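Local coordinates for IclR family transcriptional regulator (PDB 5WHM), which represses transcription in Brucella abortus as an IclR-type regulator that binds DNA through a helix-turn-helix domain, at the interface of chains A and B. Numbering follows the deposited sequence. Chains: chain A/B, IclR family transcriptional regulator.

Contact 1: the interface of chains A and B. Residues chain A 92-93, 96; chain B 36-38, 41, 146.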
# COMPACT_ATOMS: atom_id res chain seq x y z
N TYR A 92 -3.21 -0.66 1.64
CA TYR A 92 -4.19 -1.73 1.63
C TYR A 92 -5.59 -1.21 1.93
O TYR A 92 -6.56 -1.68 1.33
CB TYR A 92 -3.81 -2.81 2.66
CG TYR A 92 -4.83 -3.91 2.66
CD1 TYR A 92 -5.01 -4.69 1.52
CD2 TYR A 92 -5.68 -4.11 3.72
CE1 TYR A 92 -5.98 -5.69 1.47
CE2 TYR A 92 -6.65 -5.12 3.70
CZ TYR A 92 -6.79 -5.90 2.57
OH TYR A 92 -7.75 -6.89 2.53
N ALA A 93 -5.73 -0.26 2.88
CA ALA A 93 -7.05 0.35 3.12
C ALA A 93 -7.59 0.98 1.83
O ALA A 93 -8.78 0.86 1.51
CB ALA A 93 -6.97 1.39 4.26
N SER A 96 -8.65 -1.73 -0.76
CA SER A 96 -9.83 -2.46 -0.33
C SER A 96 -11.12 -1.76 -0.72
O SER A 96 -12.17 -2.40 -0.66
CB SER A 96 -9.81 -2.68 1.19
OG SER A 96 -8.64 -3.38 1.62
N PHE B 36 -9.89 5.71 7.65
CA PHE B 36 -10.34 4.81 6.59
C PHE B 36 -9.67 3.46 6.78
O PHE B 36 -8.46 3.37 7.00
CB PHE B 36 -10.01 5.40 5.21
CG PHE B 36 -10.73 6.70 4.93
CD1 PHE B 36 -10.22 7.90 5.39
CD2 PHE B 36 -11.93 6.72 4.21
CE1 PHE B 36 -10.88 9.11 5.16
CE2 PHE B 36 -12.59 7.93 3.95
CZ PHE B 36 -12.07 9.12 4.42
N THR B 37 -10.48 2.41 6.77
CA THR B 37 -9.91 1.09 7.00
C THR B 37 -10.41 0.16 5.91
O THR B 37 -11.28 0.56 5.13
CB THR B 37 -10.29 0.54 8.39
OG1 THR B 37 -11.63 0.06 8.34
CG2 THR B 37 -10.16 1.58 9.49
N PRO B 38 -9.94 -1.10 5.86
CA PRO B 38 -10.52 -2.04 4.88
C PRO B 38 -12.02 -2.24 5.01
O PRO B 38 -12.67 -2.59 4.01
CB PRO B 38 -9.75 -3.35 5.14
CG PRO B 38 -8.41 -2.87 5.73
CD PRO B 38 -8.80 -1.70 6.59
N ASN B 41 -14.96 2.25 4.40
CA ASN B 41 -14.35 2.75 3.17
C ASN B 41 -14.80 4.16 2.81
O ASN B 41 -14.15 4.80 1.97
CB ASN B 41 -14.66 1.83 1.98
CG ASN B 41 -14.44 0.36 2.30
OD1 ASN B 41 -13.29 -0.12 2.34
ND2 ASN B 41 -15.52 -0.37 2.55
N GLN B 146 -4.10 -10.53 3.02
CA GLN B 146 -3.50 -9.68 2.02
C GLN B 146 -2.32 -8.87 2.60
O GLN B 146 -2.20 -8.65 3.80
CB GLN B 146 -4.55 -8.74 1.43
CG GLN B 146 -5.72 -9.45 0.77
CD GLN B 146 -5.29 -10.09 -0.53
OE1 GLN B 146 -4.87 -9.38 -1.45
NE2 GLN B 146 -5.37 -11.42 -0.62
O HOH W 1 -10.86 2.05 2.85
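The aromatic ring of A:Tyr92 is the apolar centre of this patch, where two separate parts of chain B approach one tyrosine from opposite sides of its ring plane. On one side the pyrrolidine ring of B:Pro38 crosses at about a right angle and touches the CD2–CE2 side of the ring, its CG 3.5 Å from A:Tyr92 CE2. On the other side the aliphatic stem of B:Gln146 crosses, with CB 3.4 Å from CE1 of A:Tyr92. The B:Gln146 chain bends at chi2 (-72°), so its methylenes do the touching: CG lies 3.7 Å from the phenol OH of A:Tyr92. With CG anti to the backbone N (chi1 180°), the tyrosine ring is carried out between the two chain B segments.

A:Ser96 extends the packing around B:Pro38, its CB 3.8 Å from the proline CA. Its hydroxyl is held back toward its own helix. A:Ser96 OG donates to the A:Tyr92 carbonyl O over 2.7 Å, coming from above the carbonyl plane (36° out of it) and missing the lone pairs. The same OG lies over one face of the tyrosine ring, toward its rim, on the B:Pro38 side. Next to it the methyl of A:Ala93 packs against the B:Phe36–B:Thr37 backbone.

At the polar rim the chains meet through water. Water 1 sits 2.8 Å from the A:Ala93 carbonyl O and 2.7 Å from the B:Thr37 carbonyl O, and so joins two backbone acceptors that could not bond each other. B:Asn41 OD1 is a more distant neighbour of water 1, at 3.3 Å.

In the fold, A:Tyr92 and A:Ala93 lie near the C-terminal end of helix 86-95, with A:Ser96 just beyond it. B:Pro38 belongs to the segment between helices 24-34 and 45-52 of the helix-turn-helix region, whereas B:Gln146 comes from the loop between strands 128-135 and 150-152 of the C-terminal regulatory region.

Contact 2: the interface of chains A and B. Residues chain A 93-94, 97, 227-228; chain B 41, 73, 82-84.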
# COMPACT_ATOMS: atom_id res chain seq x y z
N ALA A 93 -5.73 -0.26 2.88
CA ALA A 93 -7.05 0.35 3.12
C ALA A 93 -7.59 0.98 1.83
O ALA A 93 -8.78 0.86 1.51
CB ALA A 93 -6.97 1.39 4.26
N MSE A 94 -6.71 1.60 1.05
CA MSE A 94 -7.14 2.18 -0.24
C MSE A 94 -7.57 1.09 -1.25
O MSE A 94 -8.69 1.15 -1.79
CB MSE A 94 -6.03 3.03 -0.83
CG MSE A 94 -6.52 3.90 -1.99
SE MSE A 94 -6.11 3.03 -3.71
CE MSE A 94 -7.93 3.28 -4.47
N ASN A 97 -11.09 -0.48 -1.11
CA ASN A 97 -12.32 0.17 -1.58
C ASN A 97 -12.57 -0.07 -3.07
O ASN A 97 -13.60 0.37 -3.58
CB ASN A 97 -12.34 1.70 -1.22
CG ASN A 97 -11.41 2.57 -2.09
OD1 ASN A 97 -11.18 2.29 -3.25
ND2 ASN A 97 -10.90 3.68 -1.49
N GLN A 227 -17.47 6.64 -9.98
CA GLN A 227 -16.84 6.62 -8.66
C GLN A 227 -15.32 6.58 -8.77
O GLN A 227 -14.63 7.42 -8.18
CB GLN A 227 -17.36 5.42 -7.86
CG GLN A 227 -16.72 5.25 -6.47
CD GLN A 227 -17.35 4.11 -5.64
OE1 GLN A 227 -17.44 2.97 -6.09
NE2 GLN A 227 -17.77 4.44 -4.42
N TYR A 228 -14.78 5.61 -9.50
CA TYR A 228 -13.34 5.39 -9.53
C TYR A 228 -12.57 6.37 -10.42
O TYR A 228 -11.35 6.48 -10.27
CB TYR A 228 -13.03 3.95 -9.99
CG TYR A 228 -13.74 2.86 -9.18
CD1 TYR A 228 -13.47 2.68 -7.84
CD2 TYR A 228 -14.68 2.03 -9.79
CE1 TYR A 228 -14.11 1.69 -7.10
CE2 TYR A 228 -15.33 1.05 -9.06
CZ TYR A 228 -15.03 0.87 -7.73
OH TYR A 228 -15.69 -0.11 -7.02
N ASN B 41 -14.96 2.25 4.40
CA ASN B 41 -14.35 2.75 3.17
C ASN B 41 -14.80 4.16 2.81
O ASN B 41 -14.15 4.80 1.97
CB ASN B 41 -14.66 1.83 1.98
CG ASN B 41 -14.44 0.36 2.30
OD1 ASN B 41 -13.29 -0.12 2.34
ND2 ASN B 41 -15.52 -0.37 2.55
N ARG B 73 -10.81 11.07 -2.52
CA ARG B 73 -11.73 11.51 -3.55
C ARG B 73 -13.06 11.79 -2.88
O ARG B 73 -13.34 11.27 -1.80
CB ARG B 73 -11.88 10.49 -4.70
CG ARG B 73 -12.25 9.08 -4.26
CD ARG B 73 -12.36 8.18 -5.51
NE ARG B 73 -12.77 6.83 -5.15
CZ ARG B 73 -11.95 5.77 -5.10
NH1 ARG B 73 -10.67 5.90 -5.42
NH2 ARG B 73 -12.43 4.59 -4.75
N GLN B 82 -13.50 8.90 0.08
CA GLN B 82 -12.82 7.61 0.08
C GLN B 82 -11.35 7.85 -0.20
O GLN B 82 -10.99 8.87 -0.82
CB GLN B 82 -13.38 6.66 -0.99
CG GLN B 82 -14.79 6.30 -0.83
CD GLN B 82 -15.16 5.18 -1.77
OE1 GLN B 82 -15.05 5.31 -2.98
NE2 GLN B 82 -15.58 4.04 -1.20
N LEU B 83 -10.51 6.92 0.25
CA LEU B 83 -9.08 6.98 -0.10
C LEU B 83 -8.94 6.92 -1.62
O LEU B 83 -9.68 6.19 -2.30
CB LEU B 83 -8.31 5.80 0.52
CG LEU B 83 -8.24 5.82 2.07
CD1 LEU B 83 -7.59 4.51 2.57
CD2 LEU B 83 -7.46 7.04 2.56
N ASP B 84 -7.93 7.61 -2.15
CA ASP B 84 -7.73 7.60 -3.59
C ASP B 84 -6.30 7.18 -3.94
O ASP B 84 -5.45 6.95 -3.06
CB ASP B 84 -8.08 8.98 -4.19
CG ASP B 84 -8.45 8.92 -5.69
OD1 ASP B 84 -8.43 7.84 -6.34
OD2 ASP B 84 -8.79 10.00 -6.22
O HOH W 2 -11.58 4.38 1.45
O HOH W 3 -10.86 2.05 2.85
O HOH W 4 -15.86 1.65 -2.89
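The primary amide of A:Asn97, just after helix 86-95, reads the wing of the partner's winged helix-turn-helix, the hairpin of strands 72-74 and 81-83. Its ND2 gives one N-H to the carbonyl O of B:Leu83 over 2.9 Å, in the carbonyl plane and on a lone pair. The other points nearly straight at water 2 (177° at H), which also meets the B:Leu83 backbone N and the B:Asn41 carbonyl O. At the opposite end of the amide, A:Asn97 OD1 receives a weak hydrogen bond from B:Arg73 NH2 at 3.0 Å. These two side chains meet tip to tip with their planes 70° apart. Alongside, A:Met94, a selenomethionine, runs antiparallel to B:Leu83, its CG 3.6 Å from the leucine CB, while B:Leu83 CD1 reaches the methyl CB of A:Ala93 at 3.6 Å.

The second shell fixes the guanidinium. B:Arg73 runs extended from CG to NE, and NH1 makes a salt bridge to B:Asp84 OD1, which lies exactly in the guanidinium plane although the carboxylate is met from above its own plane. NH2 also donates to B:Gln82 OE1, and the B:Leu83 carbonyl O lies over one face of the guanidinium, toward its rim. The B:Asp84 carboxylate may partly offset the guanidinium charge, while the two bonds fix its rotation and aim NH2 at A:Asn97 OD1. B:Gln82 in turn sends NE2 to water 4 at 2.9 Å, and that water lies 2.7 Å from the A:Asn97 carbonyl O.

The C-alpha centres of contact 1 and contact 2 lie about 9 Å apart, and both include A:Ala93 and B:Asn41. The water bound to A:Ala93 in contact 1 is 2.8 Å from the water at the end of the A:Asn97 ND2 N-H in contact 2, so a short chain of solvent runs between them. Helix 86-95 and the residues just after it thus meet the partner's helix-turn-helix region, wing and C-terminal region together. Because the two-fold repeats each contact with the chains exchanged, this arrangement fits a dimer in which the mutual placement of the DNA-binding regions could respond to movement of the linking helix.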